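Local coordinates for spore coat polysaccharide biosynthesis protein spsE (Bacillus subtilis, PDB 1VLI) that probably acts as an N-acylneuraminate-9-phosphate synthase-like enzyme in the making of spore coat polysaccharide, at residues A48-A53 with L104-Y109; V173-R178 with G346-F351. All coordinates share one frame; numbering follows the deposited sequence.

Contact 1: A48-A53 with L104-Y109; sequences ALIDAA and LPLLDY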
loop_
_atom_site.group_PDB
_atom_site.type_symbol
_atom_site.label_atom_id
_atom_site.label_comp_id
_atom_site.label_asym_id
_atom_site.label_seq_id
_atom_site.Cartn_x
_atom_site.Cartn_y
_atom_site.Cartn_z
ATOM N N ALA A 48 6.295 20.366 -9.534
ATOM C CA ALA A 48 7.110 19.884 -10.655
ATOM C C ALA A 48 6.982 18.349 -10.832
ATOM O O ALA A 48 6.981 17.839 -11.961
ATOM C CB ALA A 48 8.561 20.307 -10.488
ATOM N N LEU A 49 6.843 17.626 -9.726
ATOM C CA LEU A 49 6.641 16.166 -9.797
ATOM C C LEU A 49 5.309 15.863 -10.469
ATOM O O LEU A 49 5.263 15.132 -11.442
ATOM C CB LEU A 49 6.750 15.531 -8.420
ATOM C CG LEU A 49 8.187 15.381 -7.908
ATOM C CD1 LEU A 49 8.184 15.374 -6.384
ATOM C CD2 LEU A 49 8.867 14.119 -8.468
ATOM N N ILE A 50 4.247 16.496 -9.984
ATOM C CA ILE A 50 2.956 16.534 -10.680
ATOM C C ILE A 50 3.112 16.778 -12.165
ATOM O O ILE A 50 2.583 15.992 -12.939
ATOM C CB ILE A 50 1.977 17.566 -10.010
ATOM C CG1 ILE A 50 1.743 17.132 -8.554
ATOM C CG2 ILE A 50 0.640 17.627 -10.749
ATOM C CD1 ILE A 50 0.679 17.854 -7.802
ATOM N N ASP A 51 3.863 17.817 -12.566
ATOM C CA ASP A 51 4.118 18.116 -13.994
ATOM C C ASP A 51 4.711 16.944 -14.727
ATOM O O ASP A 51 4.258 16.594 -15.819
ATOM C CB ASP A 51 5.103 19.278 -14.180
ATOM C CG ASP A 51 4.494 20.648 -13.870
ATOM O OD1 ASP A 51 3.299 20.885 -14.165
ATOM O OD2 ASP A 51 5.166 21.567 -13.354
ATOM N N ALA A 52 5.757 16.369 -14.139
ATOM C CA ALA A 52 6.482 15.253 -14.749
ATOM C C ALA A 52 5.574 14.040 -14.986
ATOM O O ALA A 52 5.620 13.423 -16.056
ATOM C CB ALA A 52 7.674 14.870 -13.889
ATOM N N ALA A 53 4.739 13.734 -13.991
ATOM C CA ALA A 53 3.753 12.657 -14.070
ATOM C C ALA A 53 2.754 12.882 -15.203
ATOM O O ALA A 53 2.455 11.956 -15.967
ATOM C CB ALA A 53 3.018 12.530 -12.752
ATOM N N LEU A 104 -4.803 21.323 -0.285
ATOM C CA LEU A 104 -5.795 21.866 -1.245
ATOM C C LEU A 104 -5.148 22.331 -2.564
ATOM O O LEU A 104 -5.587 21.896 -3.644
ATOM C CB LEU A 104 -6.700 22.945 -0.611
ATOM C CG LEU A 104 -7.519 22.415 0.592
ATOM C CD1 LEU A 104 -8.568 23.407 1.082
ATOM C CD2 LEU A 104 -8.183 21.054 0.306
ATOM N N PRO A 105 -4.098 23.170 -2.492
ATOM C CA PRO A 105 -3.298 23.509 -3.687
ATOM C C PRO A 105 -2.809 22.292 -4.484
ATOM O O PRO A 105 -2.989 22.279 -5.701
ATOM C CB PRO A 105 -2.115 24.288 -3.111
ATOM C CG PRO A 105 -2.665 24.900 -1.872
ATOM C CD PRO A 105 -3.610 23.887 -1.295
ATOM N N LEU A 106 -2.194 21.291 -3.846
ATOM C CA LEU A 106 -1.781 20.114 -4.633
ATOM C C LEU A 106 -2.966 19.495 -5.363
ATOM O O LEU A 106 -2.890 19.234 -6.571
ATOM C CB LEU A 106 -1.088 19.054 -3.786
ATOM C CG LEU A 106 0.366 19.280 -3.383
ATOM C CD1 LEU A 106 0.778 18.147 -2.476
ATOM C CD2 LEU A 106 1.308 19.377 -4.584
ATOM N N LEU A 107 -4.064 19.290 -4.633
ATOM C CA LEU A 107 -5.276 18.673 -5.180
ATOM C C LEU A 107 -5.822 19.479 -6.341
ATOM O O LEU A 107 -6.112 18.940 -7.408
ATOM C CB LEU A 107 -6.317 18.452 -4.067
ATOM C CG LEU A 107 -6.268 17.069 -3.373
ATOM C CD1 LEU A 107 -4.846 16.550 -3.079
ATOM C CD2 LEU A 107 -7.122 17.057 -2.117
ATOM N N ASP A 108 -5.929 20.792 -6.147
ATOM C CA ASP A 108 -6.237 21.681 -7.240
ATOM C C ASP A 108 -5.305 21.515 -8.438
ATOM O O ASP A 108 -5.753 21.481 -9.576
ATOM C CB ASP A 108 -6.173 23.110 -6.750
ATOM C CG ASP A 108 -7.532 23.736 -6.648
ATOM O OD1 ASP A 108 -8.260 23.715 -7.677
ATOM O OD2 ASP A 108 -7.936 24.291 -5.598
ATOM N N TYR A 109 -4.009 21.438 -8.193
ATOM C CA TYR A 109 -3.064 21.383 -9.286
ATOM C C TYR A 109 -3.114 20.043 -10.024
ATOM O O TYR A 109 -2.888 19.984 -11.234
ATOM C CB TYR A 109 -1.658 21.675 -8.786
ATOM C CG TYR A 109 -0.689 21.970 -9.900
ATOM C CD1 TYR A 109 -0.889 23.060 -10.742
ATOM C CD2 TYR A 109 0.422 21.155 -10.123
ATOM C CE1 TYR A 109 -0.012 23.345 -11.781
ATOM C CE2 TYR A 109 1.316 21.435 -11.149
ATOM C CZ TYR A 109 1.090 22.543 -11.975
ATOM O OH TYR A 109 1.942 22.835 -13.010
#
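Ile-50 and Asp-51 meet Leu-106 and Tyr-109 where two outer helices of a TIM barrel, 43-56 and 103-112, lie side by side. These helices follow the adjacent parallel strands 30-36 and 60-63. The short helical segments run the same way, with 20° between their axes. The axes come no closer than 10.9 Å, a wide spacing that leaves the contact to side chains; even the nearest pair of CA atoms, those of Ile-50 and Tyr-109, is 7.9 Å apart.

The apolar part centres on Ile-50, whose two branches serve different partners. Its longer branch ends at CD1, 3.6 Å from CD2 of Leu-106. The other branch, CG2, approaches CD2 of the Tyr-109 ring obliquely, also at 3.6 Å. Leu-106 additionally packs on Ala-46 and Phe-47 one turn earlier in helix 43-56, and the Tyr-109 ring meets that of Phe-47, so the apolar seam continues toward the start of that helix.

The polar part lies further out along the tyrosine. With CG anti to the backbone N (chi1 -166°), Tyr-109 carries its ring across to helix 43-56 and its hydroxyl beyond Ile-50. The carboxylate plane of Asp-51 is 77° from the ring plane, and OD1 lies at the ring's edge, near its plane. Tyr-109 OH donates to the syn side of Asp-51 OD1 at 2.6 Å.

Contact 2: V173-R178 with G346-F351; sequences VHEAWR and GLHPRF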
loop_
_atom_site.group_PDB
_atom_site.type_symbol
_atom_site.label_atom_id
_atom_site.label_comp_id
_atom_site.label_asym_id
_atom_site.label_seq_id
_atom_site.Cartn_x
_atom_site.Cartn_y
_atom_site.Cartn_z
ATOM N N VAL A 173 -3.678 -12.740 1.501
ATOM C CA VAL A 173 -4.294 -12.016 0.405
ATOM C C VAL A 173 -5.803 -12.280 0.478
ATOM O O VAL A 173 -6.640 -11.347 0.434
ATOM C CB VAL A 173 -3.663 -12.411 -0.912
ATOM C CG1 VAL A 173 -4.351 -11.789 -2.054
ATOM C CG2 VAL A 173 -2.235 -11.970 -0.948
ATOM N N HIS A 174 -6.136 -13.543 0.715
ATOM C CA HIS A 174 -7.519 -13.961 0.825
ATOM C C HIS A 174 -8.276 -13.325 1.979
ATOM O O HIS A 174 -9.428 -12.919 1.809
ATOM C CB HIS A 174 -7.582 -15.469 0.944
ATOM C CG HIS A 174 -8.970 -16.003 1.037
ATOM N ND1 HIS A 174 -9.823 -16.044 -0.043
ATOM C CD2 HIS A 174 -9.643 -16.558 2.070
ATOM C CE1 HIS A 174 -10.971 -16.582 0.326
ATOM N NE2 HIS A 174 -10.885 -16.911 1.599
ATOM N N GLU A 175 -7.621 -13.229 3.137
ATOM C CA GLU A 175 -8.239 -12.744 4.349
ATOM C C GLU A 175 -8.484 -11.248 4.241
ATOM O O GLU A 175 -9.499 -10.739 4.720
ATOM C CB GLU A 175 -7.375 -13.064 5.575
ATOM C CG GLU A 175 -8.049 -12.760 6.902
ATOM C CD GLU A 175 -7.326 -13.351 8.102
ATOM O OE1 GLU A 175 -6.147 -13.712 7.945
ATOM O OE2 GLU A 175 -7.932 -13.463 9.200
ATOM N N ALA A 176 -7.537 -10.552 3.628
ATOM C CA ALA A 176 -7.657 -9.116 3.381
ATOM C C ALA A 176 -8.806 -8.860 2.414
ATOM O O ALA A 176 -9.613 -7.919 2.608
ATOM C CB ALA A 176 -6.366 -8.573 2.831
ATOM N N TRP A 177 -8.883 -9.712 1.388
ATOM C CA TRP A 177 -9.917 -9.629 0.367
ATOM C C TRP A 177 -11.320 -9.828 0.946
ATOM O O TRP A 177 -12.202 -8.948 0.781
ATOM C CB TRP A 177 -9.638 -10.632 -0.738
ATOM C CG TRP A 177 -10.663 -10.643 -1.860
ATOM C CD1 TRP A 177 -10.745 -9.777 -2.943
ATOM C CD2 TRP A 177 -11.736 -11.564 -2.014
ATOM N NE1 TRP A 177 -11.816 -10.109 -3.740
ATOM C CE2 TRP A 177 -12.434 -11.212 -3.201
ATOM C CE3 TRP A 177 -12.177 -12.674 -1.275
ATOM C CZ2 TRP A 177 -13.548 -11.913 -3.645
ATOM C CZ3 TRP A 177 -13.284 -13.364 -1.705
ATOM C CH2 TRP A 177 -13.960 -12.993 -2.887
ATOM N N ARG A 178 -11.506 -10.962 1.628
ATOM C CA ARG A 178 -12.751 -11.298 2.317
ATOM C C ARG A 178 -13.239 -10.236 3.271
ATOM O O ARG A 178 -14.436 -10.040 3.406
ATOM C CB ARG A 178 -12.591 -12.582 3.132
ATOM C CG ARG A 178 -12.842 -13.823 2.318
ATOM C CD ARG A 178 -13.071 -15.072 3.158
ATOM N NE ARG A 178 -14.486 -15.270 3.459
ATOM C CZ ARG A 178 -15.000 -16.383 3.971
ATOM N NH1 ARG A 178 -14.219 -17.422 4.246
ATOM N NH2 ARG A 178 -16.303 -16.462 4.206
ATOM N N GLY A 346 3.012 -9.292 18.105
ATOM C CA GLY A 346 1.830 -9.392 18.971
ATOM C C GLY A 346 0.834 -10.352 18.331
ATOM O O GLY A 346 1.048 -10.782 17.201
ATOM N N LEU A 347 -0.242 -10.713 19.037
ATOM C CA LEU A 347 -1.335 -11.513 18.437
ATOM C C LEU A 347 -1.821 -10.955 17.110
ATOM O O LEU A 347 -1.854 -9.745 16.938
ATOM C CB LEU A 347 -2.553 -11.542 19.353
ATOM C CG LEU A 347 -2.788 -12.693 20.296
ATOM C CD1 LEU A 347 -4.290 -12.924 20.301
ATOM C CD2 LEU A 347 -1.975 -13.960 19.886
ATOM N N HIS A 348 -2.236 -11.823 16.190
ATOM C CA HIS A 348 -2.780 -11.343 14.909
ATOM C C HIS A 348 -3.940 -10.350 15.090
ATOM O O HIS A 348 -4.797 -10.554 15.945
ATOM C CB HIS A 348 -3.269 -12.514 14.088
ATOM C CG HIS A 348 -3.524 -12.159 12.669
ATOM N ND1 HIS A 348 -4.674 -11.522 12.257
ATOM C CD2 HIS A 348 -2.768 -12.324 11.566
ATOM C CE1 HIS A 348 -4.623 -11.327 10.952
ATOM N NE2 HIS A 348 -3.472 -11.802 10.510
ATOM N N PRO A 349 -3.955 -9.257 14.326
ATOM C CA PRO A 349 -5.053 -8.301 14.393
ATOM C C PRO A 349 -6.478 -8.867 14.234
ATOM O O PRO A 349 -7.444 -8.171 14.576
ATOM C CB PRO A 349 -4.723 -7.342 13.243
ATOM C CG PRO A 349 -3.263 -7.335 13.245
ATOM C CD PRO A 349 -2.896 -8.787 13.414
ATOM N N ARG A 350 -6.629 -10.096 13.737
ATOM C CA ARG A 350 -7.978 -10.706 13.622
ATOM C C ARG A 350 -8.626 -10.889 15.006
ATOM O O ARG A 350 -9.826 -11.134 15.111
ATOM C CB ARG A 350 -7.957 -12.040 12.819
ATOM C CG ARG A 350 -7.526 -13.283 13.635
ATOM C CD ARG A 350 -7.611 -14.648 12.893
ATOM N NE ARG A 350 -6.816 -14.626 11.678
ATOM C CZ ARG A 350 -5.518 -14.914 11.591
ATOM N NH1 ARG A 350 -4.808 -15.289 12.654
ATOM N NH2 ARG A 350 -4.918 -14.814 10.413
ATOM N N PHE A 351 -7.852 -10.758 16.079
ATOM C CA PHE A 351 -8.426 -10.914 17.413
ATOM C C PHE A 351 -8.704 -9.608 18.112
ATOM O O PHE A 351 -9.124 -9.617 19.254
ATOM C CB PHE A 351 -7.543 -11.810 18.296
ATOM C CG PHE A 351 -7.237 -13.171 17.672
ATOM C CD1 PHE A 351 -8.182 -14.212 17.704
ATOM C CD2 PHE A 351 -6.016 -13.401 17.048
ATOM C CE1 PHE A 351 -7.893 -15.457 17.170
ATOM C CE2 PHE A 351 -5.716 -14.643 16.517
ATOM C CZ PHE A 351 -6.668 -15.674 16.568
#
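Glu-175, on helix 170-181, reaches over to His-348 and Arg-350 in the irregular segment 346-351, joining the TIM barrel to the SAF (antifreeze-like) domain. The gap is wide, the nearest CA atoms, those of Glu-175 and Arg-350, being 9.5 Å apart. An extended glutamate chain spans much of it, its CG anti to the backbone N (chi1 -172°).

Early in the segment, Leu-347 ties it to its own domain by backbone hydrogen bonding with Ile-318 of strand 317-320. His-348 comes next and is chiefly a platform: its CE1 is 4.1 Å from Glu-175 OE1, a loose, oblique approach, while its ND1 accepts the backbone N-H of Arg-350 at 2.8 Å, close to the ring plane. Pro-349 CD lies against one face of the imidazole, toward its rim, and NH2 of Arg-350 sits over the centre of the opposite face, 3.3 Å above it.

Arg-350 then supplies the bridge. CG between the backbone N and the carbonyl carbon, and a bend at chi3 (57°), together bring the guanidinium over His-348 and present its side to the glutamate. Arg-350 NE donates to Glu-175 OE2 and Arg-350 NH2 to Glu-175 OE1, each at 3.0 Å and nearly straight. Both oxygens use syn lone pairs, and the two flat groups are only 7° from coplanar, the geometry of a side-on bidentate salt bridge. Phe-351, at the N-cap position of helix 352-356, receives Arg-350 CG over its ring.

Leu-148 of helix 148-155 touches both Glu-175 and Arg-350, while Val-173 and Trp-177 pack helix 170-181 against strand 188-193.

In the fold
Contact 1 closes along the chain before contact 2 opens, and the two lie on opposite sides of the molecule's centre, their own centres 35 Å apart and their nearest atoms about 26 Å apart. What they share is the TIM barrel: helices 43-56, 103-112 and 170-181 all belong to its outer layer around the eight parallel strands. Contact 1 stays within that barrel, linking segments 51 residues apart at their closest ends. Those of contact 2 are 168 residues apart, measured likewise, and lead from the barrel to the SAF domain. One therefore packs the barrel wall internally, whereas the other joins the two domains at the surface and probably contributes to how the C-terminal one sits.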